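Side-chain contacts in Xaa-Pro dipeptidase (Pyrococcus horikoshii, PDB 1WY2), which probably splits dipeptides that carry proline at the C-terminal position and a nonpolar residue at the N-terminal position, as a homodimeric metal-dependent prolidase: residues Lys262-Ile267 and Met311-Glu316; Glu295-Ser300 and Thr305-Gly310. All blocks are in the same frame, centred on the assembly; numbering follows the deposited sequence.

Contact 1 of 2, residues Lys262-Ile267 and Met311-Glu316. With ZN (zinc ion), chain E.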
ATOM      1  N   LYS A 262       8.616 -26.507   2.145  1.00 20.93           N
ATOM      2  CA  LYS A 262       9.135 -26.831   3.467  1.00 21.66           C
ATOM      3  C   LYS A 262      10.499 -27.514   3.381  1.00 21.09           C
ATOM      4  O   LYS A 262      11.398 -27.203   4.157  1.00 20.13           O
ATOM      5  CB  LYS A 262       8.150 -27.735   4.214  1.00 24.21           C
ATOM      6  CG  LYS A 262       8.628 -28.156   5.592  1.00 26.74           C
ATOM      7  CD  LYS A 262       7.607 -29.039   6.296  1.00 28.62           C
ATOM      8  CE  LYS A 262       8.101 -29.436   7.677  1.00 30.32           C
ATOM      9  NZ  LYS A 262       7.095 -30.236   8.433  1.00 32.10           N
ATOM     10  N   GLU A 263      10.653 -28.443   2.440  1.00 21.85           N
ATOM     11  CA  GLU A 263      11.927 -29.139   2.276  1.00 21.98           C
ATOM     12  C   GLU A 263      13.015 -28.161   1.844  1.00 21.10           C
ATOM     13  O   GLU A 263      14.167 -28.285   2.255  1.00 22.48           O
ATOM     14  CB  GLU A 263      11.801 -30.265   1.241  1.00 23.76           C
ATOM     15  CG  GLU A 263      10.838 -31.373   1.659  1.00 27.16           C
ATOM     16  CD  GLU A 263      10.686 -32.458   0.608  1.00 28.94           C
ATOM     17  OE1 GLU A 263      10.606 -32.125  -0.594  1.00 27.02           O
ATOM     18  OE2 GLU A 263      10.629 -33.648   0.987  1.00 31.31           O
ATOM     19  N   LEU A 264      12.651 -27.186   1.016  1.00 20.66           N
ATOM     20  CA  LEU A 264      13.621 -26.193   0.558  1.00 19.30           C
ATOM     21  C   LEU A 264      14.009 -25.272   1.717  1.00 19.53           C
ATOM     22  O   LEU A 264      15.184 -24.939   1.891  1.00 18.32           O
ATOM     23  CB  LEU A 264      13.043 -25.377  -0.604  1.00 19.60           C
ATOM     24  CG  LEU A 264      13.955 -24.314  -1.224  1.00 17.83           C
ATOM     25  CD1 LEU A 264      15.290 -24.933  -1.614  1.00 19.73           C
ATOM     26  CD2 LEU A 264      13.273 -23.708  -2.442  1.00 18.76           C
ATOM     27  N   ASP A 265      13.026 -24.861   2.515  1.00 19.16           N
ATOM     28  CA  ASP A 265      13.308 -24.004   3.662  1.00 19.60           C
ATOM     29  C   ASP A 265      14.270 -24.742   4.596  1.00 20.96           C
ATOM     30  O   ASP A 265      15.204 -24.146   5.138  1.00 20.18           O
ATOM     31  CB  ASP A 265      12.004 -23.648   4.396  1.00 19.56           C
ATOM     32  CG  ASP A 265      12.239 -22.896   5.699  1.00 21.24           C
ATOM     33  OD1 ASP A 265      12.594 -23.542   6.711  1.00 21.77           O
ATOM     34  OD2 ASP A 265      12.068 -21.657   5.715  1.00 20.48           O
ATOM     35  N   SER A 266      14.055 -26.044   4.756  1.00 21.71           N
ATOM     36  CA  SER A 266      14.896 -26.863   5.627  1.00 22.40           C
ATOM     37  C   SER A 266      16.356 -26.933   5.191  1.00 21.54           C
ATOM     38  O   SER A 266      17.251 -27.050   6.029  1.00 21.86           O
ATOM     39  CB  SER A 266      14.328 -28.280   5.732  1.00 24.63           C
ATOM     40  OG  SER A 266      13.073 -28.275   6.393  1.00 25.56           O
ATOM     41  N   ILE A 267      16.604 -26.871   3.887  1.00 21.54           N
ATOM     42  CA  ILE A 267      17.977 -26.927   3.393  1.00 22.42           C
ATOM     43  C   ILE A 267      18.792 -25.778   3.977  1.00 22.32           C
ATOM     44  O   ILE A 267      19.890 -25.977   4.502  1.00 21.78           O
ATOM     45  CB  ILE A 267      18.030 -26.838   1.848  1.00 23.33           C
ATOM     46  CG1 ILE A 267      17.394 -28.085   1.224  1.00 25.13           C
ATOM     47  CG2 ILE A 267      19.474 -26.685   1.387  1.00 22.91           C
ATOM     48  CD1 ILE A 267      18.097 -29.378   1.562  1.00 26.99           C
ATOM     49  N   MET A 311       7.420 -21.374 -11.392  1.00 15.52           N
ATOM     50  CA  MET A 311       7.231 -20.635 -10.149  1.00 16.59           C
ATOM     51  C   MET A 311       8.382 -19.657  -9.960  1.00 15.91           C
ATOM     52  O   MET A 311       9.519 -19.927 -10.354  1.00 15.94           O
ATOM     53  CB  MET A 311       7.151 -21.590  -8.956  1.00 15.85           C
ATOM     54  CG  MET A 311       5.861 -22.396  -8.913  1.00 16.85           C
ATOM     55  SD  MET A 311       5.732 -23.365  -7.407  1.00 19.21           S
ATOM     56  CE  MET A 311       4.211 -24.243  -7.694  1.00 17.57           C
ATOM     57  N   VAL A 312       8.076 -18.506  -9.372  1.00 15.37           N
ATOM     58  CA  VAL A 312       9.085 -17.490  -9.116  1.00 14.78           C
ATOM     59  C   VAL A 312       9.060 -17.235  -7.619  1.00 14.56           C
ATOM     60  O   VAL A 312       8.037 -16.830  -7.068  1.00 15.66           O
ATOM     61  CB  VAL A 312       8.777 -16.187  -9.871  1.00 15.65           C
ATOM     62  CG1 VAL A 312       9.794 -15.117  -9.501  1.00 14.60           C
ATOM     63  CG2 VAL A 312       8.812 -16.441 -11.382  1.00 15.83           C
ATOM     64  N   ILE A 313      10.185 -17.495  -6.967  1.00 14.80           N
ATOM     65  CA  ILE A 313      10.289 -17.327  -5.521  1.00 14.64           C
ATOM     66  C   ILE A 313      11.601 -16.682  -5.126  1.00 15.89           C
ATOM     67  O   ILE A 313      12.541 -16.624  -5.916  1.00 17.00           O
ATOM     68  CB  ILE A 313      10.221 -18.690  -4.792  1.00 16.68           C
ATOM     69  CG1 ILE A 313      11.344 -19.610  -5.296  1.00 15.53           C
ATOM     70  CG2 ILE A 313       8.863 -19.330  -5.011  1.00 17.61           C
ATOM     71  CD1 ILE A 313      11.493 -20.916  -4.517  1.00 16.93           C
ATOM     72  N   THR A 314      11.659 -16.187  -3.898  1.00 15.83           N
ATOM     73  CA  THR A 314      12.896 -15.607  -3.406  1.00 14.50           C
ATOM     74  C   THR A 314      13.538 -16.636  -2.482  1.00 13.95           C
ATOM     75  O   THR A 314      12.858 -17.505  -1.934  1.00 15.41           O
ATOM     76  CB  THR A 314      12.664 -14.317  -2.591  1.00 14.78           C
ATOM     77  OG1 THR A 314      11.861 -14.615  -1.441  1.00 16.56           O
ATOM     78  CG2 THR A 314      11.982 -13.253  -3.445  1.00 14.70           C
ATOM     79  N   ILE A 315      14.852 -16.538  -2.340  1.00 14.00           N
ATOM     80  CA  ILE A 315      15.628 -17.403  -1.457  1.00 16.01           C
ATOM     81  C   ILE A 315      16.404 -16.362  -0.667  1.00 15.71           C
ATOM     82  O   ILE A 315      17.323 -15.730  -1.191  1.00 15.44           O
ATOM     83  CB  ILE A 315      16.599 -18.309  -2.254  1.00 16.55           C
ATOM     84  CG1 ILE A 315      15.807 -19.233  -3.182  1.00 18.83           C
ATOM     85  CG2 ILE A 315      17.454 -19.134  -1.300  1.00 15.94           C
ATOM     86  CD1 ILE A 315      14.878 -20.191  -2.459  1.00 20.47           C
ATOM     87  N   GLU A 316      16.023 -16.161   0.590  1.00 16.27           N
ATOM     88  CA  GLU A 316      16.666 -15.124   1.385  1.00 15.51           C
ATOM     89  C   GLU A 316      16.930 -15.430   2.851  1.00 15.54           C
ATOM     90  O   GLU A 316      16.315 -14.839   3.741  1.00 16.79           O
ATOM     91  CB  GLU A 316      15.839 -13.841   1.283  1.00 18.86           C
ATOM     92  CG  GLU A 316      14.372 -14.012   1.679  1.00 21.16           C
ATOM     93  CD  GLU A 316      13.566 -12.737   1.487  1.00 22.43           C
ATOM     94  OE1 GLU A 316      14.005 -11.674   1.971  1.00 23.47           O
ATOM     95  OE2 GLU A 316      12.489 -12.795   0.856  1.00 22.66           O
TER
HETATM   96 ZN    ZN E 406      11.802 -10.947  -0.205  1.00 18.14          ZN

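Contact 2 of 2, residues Glu295-Ser300 and Thr305-Gly310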
ATOM      1  N   GLU A 295       3.672 -13.292  -2.553  1.00 17.73           N
ATOM      2  CA  GLU A 295       2.585 -14.145  -3.022  1.00 17.74           C
ATOM      3  C   GLU A 295       2.957 -15.624  -2.932  1.00 17.93           C
ATOM      4  O   GLU A 295       3.972 -15.973  -2.335  1.00 17.30           O
ATOM      5  CB  GLU A 295       2.143 -13.763  -4.448  1.00 17.13           C
ATOM      6  CG  GLU A 295       3.216 -13.741  -5.528  1.00 15.86           C
ATOM      7  CD  GLU A 295       2.649 -13.302  -6.879  1.00 14.92           C
ATOM      8  OE1 GLU A 295       2.624 -14.122  -7.823  1.00 16.26           O
ATOM      9  OE2 GLU A 295       2.215 -12.138  -6.995  1.00 15.85           O
ATOM     10  N   TRP A 296       2.127 -16.489  -3.500  1.00 18.92           N
ATOM     11  CA  TRP A 296       2.368 -17.930  -3.439  1.00 20.11           C
ATOM     12  C   TRP A 296       3.611 -18.377  -4.207  1.00 19.47           C
ATOM     13  O   TRP A 296       3.905 -17.867  -5.282  1.00 20.31           O
ATOM     14  CB  TRP A 296       1.161 -18.687  -3.995  1.00 19.62           C
ATOM     15  CG  TRP A 296      -0.168 -18.232  -3.475  1.00 20.89           C
ATOM     16  CD1 TRP A 296      -0.777 -18.613  -2.311  1.00 21.74           C
ATOM     17  CD2 TRP A 296      -1.081 -17.345  -4.134  1.00 19.81           C
ATOM     18  NE1 TRP A 296      -2.018 -18.024  -2.213  1.00 22.15           N
ATOM     19  CE2 TRP A 296      -2.229 -17.243  -3.320  1.00 20.27           C
ATOM     20  CE3 TRP A 296      -1.041 -16.631  -5.340  1.00 20.78           C
ATOM     21  CZ2 TRP A 296      -3.331 -16.454  -3.670  1.00 20.45           C
ATOM     22  CZ3 TRP A 296      -2.137 -15.843  -5.690  1.00 20.25           C
ATOM     23  CH2 TRP A 296      -3.267 -15.765  -4.855  1.00 19.88           C
ATOM     24  N   PRO A 297       4.361 -19.343  -3.657  1.00 20.53           N
ATOM     25  CA  PRO A 297       4.074 -19.987  -2.376  1.00 20.54           C
ATOM     26  C   PRO A 297       4.961 -19.396  -1.293  1.00 20.85           C
ATOM     27  O   PRO A 297       5.922 -18.680  -1.584  1.00 20.06           O
ATOM     28  CB  PRO A 297       4.434 -21.439  -2.645  1.00 22.02           C
ATOM     29  CG  PRO A 297       5.677 -21.286  -3.480  1.00 22.49           C
ATOM     30  CD  PRO A 297       5.299 -20.162  -4.448  1.00 20.67           C
ATOM     31  N   ARG A 298       4.628 -19.682  -0.045  1.00 20.37           N
ATOM     32  CA  ARG A 298       5.445 -19.233   1.067  1.00 20.92           C
ATOM     33  C   ARG A 298       6.520 -20.308   1.182  1.00 20.15           C
ATOM     34  O   ARG A 298       6.205 -21.491   1.274  1.00 20.82           O
ATOM     35  CB  ARG A 298       4.620 -19.184   2.354  1.00 26.06           C
ATOM     36  CG  ARG A 298       3.811 -17.913   2.531  1.00 31.58           C
ATOM     37  CD  ARG A 298       2.813 -18.035   3.679  1.00 36.59           C
ATOM     38  NE  ARG A 298       3.323 -18.788   4.827  1.00 42.21           N
ATOM     39  CZ  ARG A 298       4.455 -18.526   5.478  1.00 43.93           C
ATOM     40  NH1 ARG A 298       5.234 -17.519   5.107  1.00 45.05           N
ATOM     41  NH2 ARG A 298       4.805 -19.274   6.517  1.00 44.43           N
ATOM     42  N   VAL A 299       7.786 -19.909   1.140  1.00 18.41           N
ATOM     43  CA  VAL A 299       8.870 -20.877   1.254  1.00 18.39           C
ATOM     44  C   VAL A 299       9.229 -20.918   2.727  1.00 19.22           C
ATOM     45  O   VAL A 299      10.119 -20.204   3.183  1.00 18.58           O
ATOM     46  CB  VAL A 299      10.090 -20.450   0.418  1.00 18.54           C
ATOM     47  CG1 VAL A 299      11.157 -21.537   0.455  1.00 19.89           C
ATOM     48  CG2 VAL A 299       9.655 -20.189  -1.019  1.00 20.79           C
ATOM     49  N   SER A 300       8.516 -21.759   3.467  1.00 19.90           N
ATOM     50  CA  SER A 300       8.723 -21.869   4.904  1.00 20.83           C
ATOM     51  C   SER A 300       8.460 -23.275   5.417  1.00 22.59           C
ATOM     52  O   SER A 300       8.078 -24.170   4.666  1.00 22.00           O
ATOM     53  CB  SER A 300       7.775 -20.922   5.629  1.00 23.04           C
ATOM     54  OG  SER A 300       6.447 -21.402   5.516  1.00 24.85           O
ATOM     55  N   THR A 305       3.636 -26.792  -0.360  1.00 25.11           N
ATOM     56  CA  THR A 305       3.534 -26.651  -1.809  1.00 23.60           C
ATOM     57  C   THR A 305       4.706 -27.304  -2.527  1.00 23.13           C
ATOM     58  O   THR A 305       5.864 -27.084  -2.174  1.00 22.26           O
ATOM     59  CB  THR A 305       3.491 -25.172  -2.233  1.00 24.13           C
ATOM     60  OG1 THR A 305       2.358 -24.536  -1.636  1.00 23.42           O
ATOM     61  CG2 THR A 305       3.391 -25.054  -3.749  1.00 21.49           C
ATOM     62  N   VAL A 306       4.404 -28.110  -3.539  1.00 22.29           N
ATOM     63  CA  VAL A 306       5.455 -28.755  -4.311  1.00 20.88           C
ATOM     64  C   VAL A 306       5.860 -27.767  -5.394  1.00 19.64           C
ATOM     65  O   VAL A 306       5.015 -27.267  -6.139  1.00 19.54           O
ATOM     66  CB  VAL A 306       4.964 -30.057  -4.978  1.00 21.39           C
ATOM     67  CG1 VAL A 306       6.088 -30.672  -5.794  1.00 22.92           C
ATOM     68  CG2 VAL A 306       4.490 -31.039  -3.915  1.00 24.49           C
ATOM     69  N   LEU A 307       7.150 -27.473  -5.473  1.00 19.64           N
ATOM     70  CA  LEU A 307       7.630 -26.530  -6.469  1.00 19.41           C
ATOM     71  C   LEU A 307       7.478 -27.094  -7.874  1.00 20.11           C
ATOM     72  O   LEU A 307       7.667 -28.292  -8.104  1.00 20.35           O
ATOM     73  CB  LEU A 307       9.095 -26.180  -6.203  1.00 18.72           C
ATOM     74  CG  LEU A 307       9.417 -25.556  -4.841  1.00 20.68           C
ATOM     75  CD1 LEU A 307      10.860 -25.067  -4.859  1.00 22.00           C
ATOM     76  CD2 LEU A 307       8.464 -24.393  -4.545  1.00 22.90           C
ATOM     77  N   ARG A 308       7.122 -26.223  -8.809  1.00 20.49           N
ATOM     78  CA  ARG A 308       6.943 -26.608 -10.198  1.00 20.62           C
ATOM     79  C   ARG A 308       7.571 -25.584 -11.126  1.00 20.19           C
ATOM     80  O   ARG A 308       7.748 -24.416 -10.768  1.00 20.19           O
ATOM     81  CB  ARG A 308       5.453 -26.743 -10.545  1.00 22.66           C
ATOM     82  CG  ARG A 308       4.632 -27.610  -9.589  1.00 27.27           C
ATOM     83  CD  ARG A 308       4.864 -29.086  -9.812  1.00 30.38           C
ATOM     84  NE  ARG A 308       3.987 -29.921  -8.994  1.00 34.94           N
ATOM     85  CZ  ARG A 308       4.152 -31.225  -8.789  1.00 35.69           C
ATOM     86  NH1 ARG A 308       5.171 -31.870  -9.341  1.00 37.37           N
ATOM     87  NH2 ARG A 308       3.299 -31.883  -8.015  1.00 37.04           N
ATOM     88  N   GLU A 309       7.903 -26.040 -12.326  1.00 18.94           N
ATOM     89  CA  GLU A 309       8.495 -25.199 -13.353  1.00 19.63           C
ATOM     90  C   GLU A 309       7.587 -23.990 -13.578  1.00 19.39           C
ATOM     91  O   GLU A 309       6.372 -24.134 -13.726  1.00 19.60           O
ATOM     92  CB  GLU A 309       8.616 -26.009 -14.646  1.00 24.07           C
ATOM     93  CG  GLU A 309       9.555 -25.439 -15.685  1.00 27.83           C
ATOM     94  CD  GLU A 309       9.511 -26.226 -16.984  1.00 31.73           C
ATOM     95  OE1 GLU A 309       9.263 -27.452 -16.931  1.00 32.38           O
ATOM     96  OE2 GLU A 309       9.731 -25.623 -18.053  1.00 33.63           O
ATOM     97  N   GLY A 310       8.172 -22.797 -13.593  1.00 18.08           N
ATOM     98  CA  GLY A 310       7.379 -21.602 -13.809  1.00 16.81           C
ATOM     99  C   GLY A 310       7.139 -20.791 -12.553  1.00 16.24           C
ATOM    100  O   GLY A 310       6.687 -19.646 -12.631  1.00 16.25           O
TER

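Contact 1 of 2, residues Lys262-Ile267 and Met311-Glu316
L264 meets I313 and I315 through one methyl group. From CB, which is aimed at the strand, the chain leads with CG anti to the backbone N (chi1 -178°). L264 CG lies 4.4 Å from CD1 of I315, and the branch divides there: CD1 stands back from the strand, while L264 CD2 goes forward and is 3.9 Å from both CD1 of I313 and CD1 of I315. I313 comes at it tip to tip; I315 crosses it at about a right angle. On the opposite face of the strand the chemistry is polar. T314 OG1 is 3.0 Å from E316 OE2, a hydrogen bond that arrives on the anti side, 26° out of the carboxylate plane, and OE2 also binds zinc at 2.2 Å. T314 OG1 is also hydrogen-bonded to the backbone N of H287, so a valine here would probably leave E316 OE2 and that N without this hydroxyl, the carboxylate then held mainly by the metal. D223, H287 and E330 complete the protein ligation of this zinc. In this pita-bread metallopeptidase domain, strand 312-321 lies between the metal and helix 261-274, paired with strand 325-336, while I315 touches A251 and V252 of helix 235-254.

Contact 2 of 2, residues Glu295-Ser300 and Thr305-Gly310
The hydroxyl OG1 of T305 is hydrogen-bonded to OD1 of D303 and at the same time lies 3.9 Å from CB of P297. This contact closes the connection that runs from strand 297-299 to strand 312-321 in the M24 metallopeptidase domain, and D303 helps tie it together, because its OD2 takes a weak hydrogen bond from R298 N. T305 presents its whole branch point to the proline: chi1 -60° sets OG1 beside the backbone N and CG2 anti to it, which brings T305 CB and CG2, like OG1, to 3.9 Å from P297 CB. The proline follows a cis peptide bond, where the chain turns a corner, and its CB points at T305. I126 also touches the proline. Just beyond, V299 is the centre of an inverse gamma turn. On the other side of the contact, L307 is fixed by backbone hydrogen bonds to G258 and I259, and its side chain also packs on I259. Although the leucine's CB is not aimed at the proline, the end of the side chain closes in on the ring, where P297 CG meets L307 CD2 at 4.3 Å, a looser apolar contact.

Contact 2 is nested inside the chain loop that contact 1 closes, and their centres are about 8 Å apart. Contact 1 is the more deeply buried: all its touching residues are aliphatic, and it joins a helix to a strand that carries a metal ligand. Contact 2 mixes buried aliphatic atoms with a partly exposed threonine and fixes a loop, with charged R298, R308 and E309 exposed around it. The two share one apolar cluster, since I313 touches P297 and V299, and L264 touches L307. They also pack directly, oxygen against carbon: OD2 of D265 lies 3.4 Å from CA of S300, and M311 CE lies 3.5 Å from V306 O.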